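Local structure of OTU domain-containing protein wMelOTU (Wolbachia pipientis wMel, 6W9O) at residues E63-E68 against T181-N186; E81-N86 against E108-Y113; H142-Q147 against V174-S179. The protein is an OTU-family cysteine protease that acts as a deubiquitinase and is thought to be a bacterial effector, probably cleaving ubiquitin from modified proteins. All coordinates share one frame; numbering follows the deposited sequence.

Contact 1 (E63-E68 against T181-N186); sequences EQQTGE and TVHIIN
The amide nitrogen of Q65 donates to the backbone carbonyl of T181, with NE2 2.9 Å from T181 O and an N-H...O angle of 158°. It approaches nearly along the C=O axis, and the acceptor lies close to the plane of the glutamine amide. The Q65 chain is folded to make this reach: CG stands beside the backbone N and the chain bends at chi2 (-66°), which also brings CG to 3.5 Å from T181 O. The other end of the amide, OE1, accepts from K200, and with both ends bonded the flip of the group is well defined. H183 lies next to it, presenting the edge of its ring, and its NE2 is 4.1 Å from Q65 NE2, too far for a bond; ND1 of this ring pairs instead with H142. Apolar contact is slight, the closest being Q65 CG with V182 CG1 at 4.4 Å, while V182 packs on F58 and S61 one to two turns back along helix 53-66. The helix ends at T66, whose OG1 accepts from E68 N in an ST turn; G67, with positive phi, is the first residue to leave helical angles. As in OTU proteases generally, this helix probably begins at the nucleophile; the contact lies at its other end. S61 OG also bonds H183 N, but between the two segments the chemistry implies a link held by one directional bond to main chain.

Contact 2 (E81-N86 against E108-Y113); sequences EFAQKN and ETVDNY
The phenol ring of Y113 meets A83 obliquely: the methyl CB lies 3.6 Å from CD1 and 3.9 Å from CE1, so one ortho-meta side of the ring takes the contact. F91 packs edge-to-face with the same ring, and I95 and I132 also touch it. This is helix-helix packing in the all-helical region of the OTU domain away from the sheet, where the C-terminal end of helix 72-84 lies against the middle of helix 105-116. The small side chain of A83 is consistent with the close approach of the helices; the CA atoms of A83 and V110 are only 6.4 Å apart.

On helix 105-116 the partners are V110 and Y113, three residues apart and therefore on one side of the helix, and A83 fits against both. The tyrosine CG is anti to the backbone N (chi1 -180°), a setting that carries the ring across to A83 and on to helix 126-137, where OH bonds to the carboxylate of E129. The hydroxyl is thus satisfied although the ring has mostly apolar neighbours, R122 being an exception. F82, the neighbour of A83, turns to another side of its helix but also meets F91 edge-to-face, so that helix 89-95 supplies a ring packed by residues from both segments. A83 itself also touches F91, and V110 touches T92, which places helix 89-95 along the seam.

No hydrogen bond crosses the contact. The last backbone bonds of helix 72-84 are weak, and beyond it K85 reaches back to E81 in a long salt bridge. V110 lies closer to the main chain of A83 than to its methyl: its CG1 is 4.3 Å from A83 CB but 3.3 Å from A83 O.

Contact 3 (H142-Q147 against V174-S179); sequences HVIENQ and VDYDDS
H142 leads the contact, its imidazole meeting V174 over one face and Y176 at an edge. The V174 methyl CG1 lies over the centre of that face in a CH-pi contact, 3.6 Å from the centroid and 13° off the normal, while the second methyl, V174 CG2, is 3.6 Å from H142 NE2. Near the plane of the ring, the Y176 hydroxyl OH comes to 3.1 Å from H142 CE1, an approach to a polarised C-H rather than to a nitrogen. Both nitrogens are engaged elsewhere, ND1 with H183 ND1 and NE2 with H157 ND1, so hydrogen bonds on two sides fix the rotation of the ring. The H142 and Y176 rings meet obliquely, planes at 80°, with V174 CG1 also over a face of the tyrosine near its rim.

Two residues on, I144 joins more lightly: CD1, at the end of an extended arm (chi2 -178°), lies 4.0 Å from Y176 OH. The tyrosine is otherwise packed by F42, Y38 and H183, the last nearly parallel to it.

The loop that brings these groups is shaped by D175, whose OD1 accepts from D177 N at 2.9 Å in an Asx turn within a type I beta turn reaching D178. D178 in turn makes a salt bridge with K140, at the start of the H142 strand 140-146. The arrangement is that of a connecting loop folded over the central sheet of an OTU domain, covering a cluster of histidines on neighbouring strands.

How the contacts relate
Contacts 1 and 3 both reach the central sheet, on the neighbouring strands 181-188 and 140-146, and lie about 10 Å apart between centres. They also touch where Q65 packs against the backbone of the loop in contact 3, its NE2 3.2 Å from D178 O. Contact 2 stands apart among helices, its centre about 26 and 29 Å from theirs, on the opposite side of the chain's centre. Contacts 1 and 2 are buried, although contact 2 lies about 19 Å from the centre of the chain; contact 3 is partly buried. The chemistry differs accordingly: polar in contact 1, apolar in contact 2, and methyl-on-ring around a polar histidine in contact 3.

Contact 1 (E63-E68 against T181-N186)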
loop_
_atom_site.group_PDB
_atom_site.type_symbol
_atom_site.label_atom_id
_atom_site.label_comp_id
_atom_site.label_asym_id
_atom_site.label_seq_id
_atom_site.Cartn_x
_atom_site.Cartn_y
_atom_site.Cartn_z
ATOM N N GLU A 63 -6.465 -4.350 7.565
ATOM C CA GLU A 63 -7.533 -4.802 8.447
ATOM C C GLU A 63 -7.191 -6.184 9.001
ATOM O O GLU A 63 -7.399 -6.468 10.195
ATOM C CB GLU A 63 -8.872 -4.844 7.699
ATOM C CG GLU A 63 -9.973 -5.330 8.682
ATOM C CD GLU A 63 -11.376 -5.371 8.110
ATOM O OE1 GLU A 63 -11.586 -4.833 6.969
ATOM O OE2 GLU A 63 -12.283 -5.874 8.770
ATOM N N GLN A 64 -6.678 -7.068 8.148
ATOM C CA GLN A 64 -6.424 -8.413 8.644
ATOM C C GLN A 64 -5.292 -8.422 9.659
ATOM O O GLN A 64 -5.339 -9.163 10.654
ATOM C CB GLN A 64 -6.070 -9.293 7.437
ATOM C CG GLN A 64 -6.038 -10.736 7.790
ATOM C CD GLN A 64 -5.942 -11.604 6.527
ATOM O OE1 GLN A 64 -4.871 -11.840 6.094
ATOM N NE2 GLN A 64 -7.061 -12.086 6.013
ATOM N N GLN A 65 -4.243 -7.636 9.421
ATOM C CA GLN A 65 -3.046 -7.635 10.266
ATOM C C GLN A 65 -3.295 -6.915 11.576
ATOM O O GLN A 65 -2.850 -7.384 12.641
ATOM C CB GLN A 65 -1.885 -6.911 9.545
ATOM C CG GLN A 65 -1.337 -7.690 8.348
ATOM C CD GLN A 65 -0.660 -8.982 8.800
ATOM O OE1 GLN A 65 -1.335 -9.990 9.048
ATOM N NE2 GLN A 65 0.655 -8.958 8.981
ATOM N N THR A 66 -3.974 -5.735 11.534
ATOM C CA THR A 66 -4.087 -4.903 12.749
ATOM C C THR A 66 -5.503 -4.728 13.271
ATOM O O THR A 66 -5.687 -4.217 14.395
ATOM C CB THR A 66 -3.528 -3.494 12.504
ATOM O OG1 THR A 66 -4.451 -2.755 11.664
ATOM C CG2 THR A 66 -2.163 -3.533 11.841
ATOM N N GLY A 67 -6.514 -5.142 12.509
ATOM C CA GLY A 67 -7.875 -4.913 12.871
ATOM C C GLY A 67 -8.383 -3.533 12.511
ATOM O O GLY A 67 -9.585 -3.285 12.645
ATOM N N GLU A 68 -7.530 -2.647 12.008
ATOM C CA GLU A 68 -8.004 -1.290 11.752
ATOM C C GLU A 68 -8.717 -1.247 10.392
ATOM O O GLU A 68 -8.149 -1.665 9.373
ATOM C CB GLU A 68 -6.814 -0.334 11.770
ATOM C CG GLU A 68 -7.316 1.144 11.692
ATOM C CD GLU A 68 -6.334 2.179 12.239
ATOM O OE1 GLU A 68 -5.157 1.846 12.531
ATOM O OE2 GLU A 68 -6.773 3.348 12.343
ATOM N N THR A 181 3.591 -5.385 9.548
ATOM C CA THR A 181 3.896 -5.336 8.108
ATOM C C THR A 181 2.607 -5.680 7.373
ATOM O O THR A 181 1.979 -6.704 7.675
ATOM C CB THR A 181 4.959 -6.378 7.761
ATOM O OG1 THR A 181 6.205 -6.025 8.382
ATOM C CG2 THR A 181 5.227 -6.434 6.242
ATOM N N VAL A 182 2.230 -4.858 6.370
ATOM C CA VAL A 182 1.133 -5.187 5.481
ATOM C C VAL A 182 1.740 -5.642 4.153
ATOM O O VAL A 182 2.910 -5.358 3.838
ATOM C CB VAL A 182 0.162 -4.010 5.298
ATOM C CG1 VAL A 182 -0.538 -3.702 6.662
ATOM C CG2 VAL A 182 0.888 -2.800 4.860
ATOM N N HIS A 183 0.972 -6.418 3.372
ATOM C CA HIS A 183 1.532 -7.128 2.211
ATOM C C HIS A 183 0.639 -6.984 0.998
ATOM O O HIS A 183 -0.558 -7.251 1.077
ATOM C CB HIS A 183 1.639 -8.656 2.499
ATOM C CG HIS A 183 2.430 -8.974 3.727
ATOM N ND1 HIS A 183 3.786 -9.227 3.695
ATOM C CD2 HIS A 183 2.029 -9.144 5.016
ATOM C CE1 HIS A 183 4.197 -9.494 4.937
ATOM N NE2 HIS A 183 3.146 -9.465 5.747
ATOM N N ILE A 184 1.253 -6.619 -0.144
ATOM C CA ILE A 184 0.512 -6.556 -1.400
ATOM C C ILE A 184 1.393 -7.113 -2.495
ATOM O O ILE A 184 2.619 -7.207 -2.358
ATOM C CB ILE A 184 0.023 -5.128 -1.747
ATOM C CG1 ILE A 184 1.238 -4.254 -2.096
ATOM C CG2 ILE A 184 -0.796 -4.523 -0.589
ATOM C CD1 ILE A 184 0.801 -2.801 -2.423
ATOM N N ILE A 185 0.754 -7.529 -3.571
ATOM C CA ILE A 185 1.483 -8.117 -4.703
ATOM C C ILE A 185 1.231 -7.285 -5.948
ATOM O O ILE A 185 0.116 -6.797 -6.165
ATOM C CB ILE A 185 1.171 -9.619 -4.860
ATOM C CG1 ILE A 185 1.998 -10.286 -5.973
ATOM C CG2 ILE A 185 -0.297 -9.880 -5.023
ATOM C CD1 ILE A 185 2.150 -11.857 -5.697
ATOM N N ASN A 186 2.298 -7.043 -6.700
ATOM C CA ASN A 186 2.298 -6.131 -7.872
ATOM C C ASN A 186 2.631 -6.959 -9.109
ATOM O O ASN A 186 3.802 -7.244 -9.387
ATOM C CB ASN A 186 3.347 -5.057 -7.588
ATOM C CG ASN A 186 3.541 -4.044 -8.713
ATOM O OD1 ASN A 186 4.651 -3.508 -8.869
ATOM N ND2 ASN A 186 2.505 -3.791 -9.502
#

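Contact 2 (E81-N86 against E108-Y113)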
loop_
_atom_site.group_PDB
_atom_site.type_symbol
_atom_site.label_atom_id
_atom_site.label_comp_id
_atom_site.label_asym_id
_atom_site.label_seq_id
_atom_site.Cartn_x
_atom_site.Cartn_y
_atom_site.Cartn_z
ATOM N N GLU A 81 -4.710 14.890 2.894
ATOM C CA GLU A 81 -4.387 15.650 4.096
ATOM C C GLU A 81 -2.876 15.775 4.273
ATOM O O GLU A 81 -2.379 16.839 4.643
ATOM C CB GLU A 81 -5.004 14.923 5.302
ATOM C CG GLU A 81 -6.517 15.072 5.307
ATOM C CD GLU A 81 -7.167 14.525 6.572
ATOM O OE1 GLU A 81 -6.540 13.720 7.293
ATOM O OE2 GLU A 81 -8.340 14.901 6.807
ATOM N N PHE A 82 -2.137 14.692 4.024
ATOM C CA PHE A 82 -0.686 14.784 4.086
ATOM C C PHE A 82 -0.164 15.914 3.202
ATOM O O PHE A 82 0.692 16.713 3.619
ATOM C CB PHE A 82 -0.097 13.425 3.686
ATOM C CG PHE A 82 1.399 13.378 3.747
ATOM C CD1 PHE A 82 2.039 12.832 4.847
ATOM C CD2 PHE A 82 2.165 13.853 2.664
ATOM C CE1 PHE A 82 3.449 12.771 4.915
ATOM C CE2 PHE A 82 3.547 13.765 2.696
ATOM C CZ PHE A 82 4.213 13.243 3.825
ATOM N N ALA A 83 -0.677 16.006 1.971
ATOM C CA ALA A 83 -0.220 17.042 1.042
ATOM C C ALA A 83 -0.634 18.443 1.461
ATOM O O ALA A 83 0.086 19.403 1.163
ATOM C CB ALA A 83 -0.761 16.759 -0.357
ATOM N N GLN A 84 -1.745 18.587 2.195
ATOM C CA GLN A 84 -2.164 19.905 2.664
ATOM C C GLN A 84 -1.446 20.371 3.926
ATOM O O GLN A 84 -1.506 21.563 4.239
ATOM C CB GLN A 84 -3.650 19.866 3.005
ATOM C CG GLN A 84 -4.502 19.712 1.764
ATOM C CD GLN A 84 -5.953 19.464 2.102
ATOM O OE1 GLN A 84 -6.271 18.779 3.076
ATOM N NE2 GLN A 84 -6.840 20.009 1.287
ATOM N N LYS A 85 -0.842 19.480 4.705
ATOM C CA LYS A 85 -0.331 19.833 6.042
ATOM C C LYS A 85 1.200 19.914 6.057
ATOM O O LYS A 85 1.871 19.107 6.725
ATOM C CB LYS A 85 -0.827 18.796 7.084
ATOM C CG LYS A 85 -2.350 18.871 7.312
ATOM C CD LYS A 85 -2.821 17.761 8.255
ATOM C CE LYS A 85 -4.346 17.735 8.365
ATOM N NZ LYS A 85 -4.730 16.608 9.284
ATOM N N ASN A 86 1.726 20.949 5.400
ATOM C CA ASN A 86 3.183 21.241 5.399
ATOM C C ASN A 86 3.960 19.951 5.135
ATOM O O ASN A 86 4.739 19.545 6.004
ATOM C CB ASN A 86 3.596 21.854 6.739
ATOM C CG ASN A 86 5.032 22.330 6.771
ATOM O OD1 ASN A 86 5.675 22.293 7.818
ATOM N ND2 ASN A 86 5.539 22.784 5.639
ATOM N N GLU A 108 1.588 24.902 -6.810
ATOM C CA GLU A 108 0.506 24.490 -7.702
ATOM C C GLU A 108 0.510 22.985 -7.892
ATOM O O GLU A 108 -0.553 22.370 -8.047
ATOM C CB GLU A 108 0.635 25.182 -9.058
ATOM N N THR A 109 1.698 22.381 -7.924
ATOM C CA THR A 109 1.763 20.934 -8.063
ATOM C C THR A 109 1.139 20.248 -6.853
ATOM O O THR A 109 0.405 19.263 -6.999
ATOM C CB THR A 109 3.204 20.477 -8.280
ATOM O OG1 THR A 109 3.687 21.042 -9.512
ATOM C CG2 THR A 109 3.272 18.954 -8.342
ATOM N N VAL A 110 1.397 20.773 -5.655
ATOM C CA VAL A 110 0.770 20.200 -4.468
ATOM C C VAL A 110 -0.735 20.420 -4.494
ATOM O O VAL A 110 -1.517 19.552 -4.106
ATOM C CB VAL A 110 1.420 20.803 -3.210
ATOM C CG1 VAL A 110 0.608 20.458 -1.972
ATOM C CG2 VAL A 110 2.859 20.288 -3.081
ATOM N N ASP A 111 -1.172 21.593 -4.905
ATOM C CA ASP A 111 -2.612 21.815 -4.976
ATOM C C ASP A 111 -3.276 20.906 -6.004
ATOM O O ASP A 111 -4.353 20.365 -5.737
ATOM C CB ASP A 111 -2.925 23.282 -5.230
ATOM C CG ASP A 111 -2.558 24.137 -4.053
ATOM O OD1 ASP A 111 -2.064 25.255 -4.283
ATOM O OD2 ASP A 111 -2.724 23.671 -2.896
ATOM N N ASN A 112 -2.651 20.712 -7.170
ATOM C CA ASN A 112 -3.200 19.761 -8.132
ATOM C C ASN A 112 -3.310 18.367 -7.529
ATOM O O ASN A 112 -4.320 17.678 -7.725
ATOM C CB ASN A 112 -2.337 19.699 -9.381
ATOM C CG ASN A 112 -2.383 20.967 -10.166
ATOM O OD1 ASN A 112 -1.554 21.184 -11.049
ATOM N ND2 ASN A 112 -3.355 21.816 -9.861
ATOM N N TYR A 113 -2.278 17.939 -6.785
ATOM C CA TYR A 113 -2.310 16.630 -6.121
ATOM C C TYR A 113 -3.498 16.514 -5.181
ATOM O O TYR A 113 -4.158 15.469 -5.147
ATOM C CB TYR A 113 -1.008 16.428 -5.318
ATOM C CG TYR A 113 -0.927 15.092 -4.584
ATOM C CD1 TYR A 113 -1.500 14.911 -3.317
ATOM C CD2 TYR A 113 -0.297 13.995 -5.174
ATOM C CE1 TYR A 113 -1.431 13.681 -2.667
ATOM C CE2 TYR A 113 -0.229 12.761 -4.524
ATOM C CZ TYR A 113 -0.786 12.619 -3.259
ATOM O OH TYR A 113 -0.716 11.387 -2.596
#

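Contact 3 (H142-Q147 against V174-S179)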
loop_
_atom_site.group_PDB
_atom_site.type_symbol
_atom_site.label_atom_id
_atom_site.label_comp_id
_atom_site.label_asym_id
_atom_site.label_seq_id
_atom_site.Cartn_x
_atom_site.Cartn_y
_atom_site.Cartn_z
ATOM N N HIS A 142 5.109 -4.233 2.517
ATOM C CA HIS A 142 5.871 -5.189 1.726
ATOM C C HIS A 142 5.168 -5.354 0.389
ATOM O O HIS A 142 3.954 -5.629 0.336
ATOM C CB HIS A 142 5.832 -6.530 2.474
ATOM C CG HIS A 142 6.369 -7.694 1.696
ATOM N ND1 HIS A 142 5.758 -8.933 1.772
ATOM C CD2 HIS A 142 7.383 -7.808 0.791
ATOM C CE1 HIS A 142 6.434 -9.783 1.004
ATOM N NE2 HIS A 142 7.404 -9.114 0.378
ATOM N N VAL A 143 5.901 -5.095 -0.705
ATOM C CA VAL A 143 5.378 -5.270 -2.059
ATOM C C VAL A 143 6.160 -6.403 -2.691
ATOM O O VAL A 143 7.401 -6.363 -2.711
ATOM C CB VAL A 143 5.523 -3.982 -2.885
ATOM C CG1 VAL A 143 4.837 -4.216 -4.242
ATOM C CG2 VAL A 143 4.914 -2.771 -2.165
ATOM N N ILE A 144 5.460 -7.402 -3.217
ATOM C CA ILE A 144 6.105 -8.425 -4.042
ATOM C C ILE A 144 5.944 -7.971 -5.489
ATOM O O ILE A 144 4.803 -7.845 -5.952
ATOM C CB ILE A 144 5.427 -9.782 -3.847
ATOM C CG1 ILE A 144 5.524 -10.229 -2.377
ATOM C CG2 ILE A 144 6.150 -10.814 -4.698
ATOM C CD1 ILE A 144 4.896 -11.663 -2.098
ATOM N N GLU A 145 7.057 -7.668 -6.161
ATOM C CA GLU A 145 7.016 -7.171 -7.540
ATOM C C GLU A 145 7.462 -8.282 -8.452
ATOM O O GLU A 145 8.536 -8.851 -8.259
ATOM C CB GLU A 145 8.020 -6.033 -7.704
ATOM C CG GLU A 145 7.721 -4.801 -6.941
ATOM C CD GLU A 145 8.546 -3.594 -7.418
ATOM O OE1 GLU A 145 9.152 -3.668 -8.508
ATOM O OE2 GLU A 145 8.544 -2.557 -6.705
ATOM N N ASN A 146 6.695 -8.553 -9.488
ATOM C CA ASN A 146 7.218 -9.414 -10.541
ATOM C C ASN A 146 8.106 -8.611 -11.484
ATOM O O ASN A 146 7.879 -7.418 -11.706
ATOM C CB ASN A 146 6.076 -10.120 -11.257
ATOM C CG ASN A 146 5.443 -11.156 -10.366
ATOM O OD1 ASN A 146 4.539 -10.853 -9.577
ATOM N ND2 ASN A 146 5.964 -12.375 -10.427
ATOM N N GLN A 147 9.170 -9.250 -11.959
ATOM C CA GLN A 147 10.066 -8.652 -12.952
ATOM C C GLN A 147 10.905 -9.763 -13.553
ATOM O O GLN A 147 10.746 -10.925 -13.176
ATOM C CB GLN A 147 10.966 -7.573 -12.337
ATOM N N VAL A 174 11.944 -9.607 4.925
ATOM C CA VAL A 174 10.508 -9.558 5.133
ATOM C C VAL A 174 10.167 -10.491 6.277
ATOM O O VAL A 174 10.647 -11.619 6.316
ATOM C CB VAL A 174 9.802 -10.042 3.855
ATOM C CG1 VAL A 174 8.300 -10.022 4.032
ATOM C CG2 VAL A 174 10.237 -9.133 2.647
ATOM N N ASP A 175 9.299 -10.040 7.168
ATOM C CA ASP A 175 8.900 -10.850 8.324
ATOM C C ASP A 175 7.418 -11.130 8.134
ATOM O O ASP A 175 6.594 -10.229 8.307
ATOM C CB ASP A 175 9.114 -10.023 9.594
ATOM C CG ASP A 175 8.826 -10.803 10.848
ATOM O OD1 ASP A 175 8.166 -11.868 10.769
ATOM O OD2 ASP A 175 9.333 -10.370 11.910
ATOM N N TYR A 176 7.073 -12.388 7.818
ATOM C CA TYR A 176 5.683 -12.761 7.604
ATOM C C TYR A 176 4.942 -13.058 8.904
ATOM O O TYR A 176 3.758 -13.435 8.851
ATOM C CB TYR A 176 5.642 -13.982 6.680
ATOM C CG TYR A 176 6.004 -13.670 5.223
ATOM C CD1 TYR A 176 5.060 -13.104 4.387
ATOM C CD2 TYR A 176 7.243 -13.978 4.716
ATOM C CE1 TYR A 176 5.327 -12.831 3.053
ATOM C CE2 TYR A 176 7.544 -13.705 3.357
ATOM C CZ TYR A 176 6.551 -13.154 2.576
ATOM O OH TYR A 176 6.827 -12.874 1.214
ATOM N N ASP A 177 5.598 -12.890 10.056
ATOM C CA ASP A 177 4.946 -13.036 11.357
ATOM C C ASP A 177 4.810 -11.708 12.076
ATOM O O ASP A 177 4.488 -11.689 13.258
ATOM C CB ASP A 177 5.735 -14.010 12.227
ATOM C CG ASP A 177 5.775 -15.398 11.618
ATOM O OD1 ASP A 177 4.685 -15.980 11.385
ATOM O OD2 ASP A 177 6.864 -15.895 11.293
ATOM N N ASP A 178 5.057 -10.605 11.415
ATOM C CA ASP A 178 5.006 -9.281 12.020
ATOM C C ASP A 178 3.660 -8.634 11.725
ATOM O O ASP A 178 3.358 -8.300 10.566
ATOM C CB ASP A 178 6.103 -8.430 11.376
ATOM C CG ASP A 178 6.077 -6.979 11.851
ATOM O OD1 ASP A 178 6.637 -6.112 11.146
ATOM O OD2 ASP A 178 5.536 -6.697 12.957
ATOM N N SER A 179 2.872 -8.382 12.780
ATOM C CA SER A 179 1.571 -7.778 12.556
ATOM C C SER A 179 1.659 -6.333 12.081
ATOM O O SER A 179 0.641 -5.781 11.647
ATOM C CB SER A 179 0.752 -7.842 13.874
ATOM O OG SER A 179 1.331 -7.049 14.879
#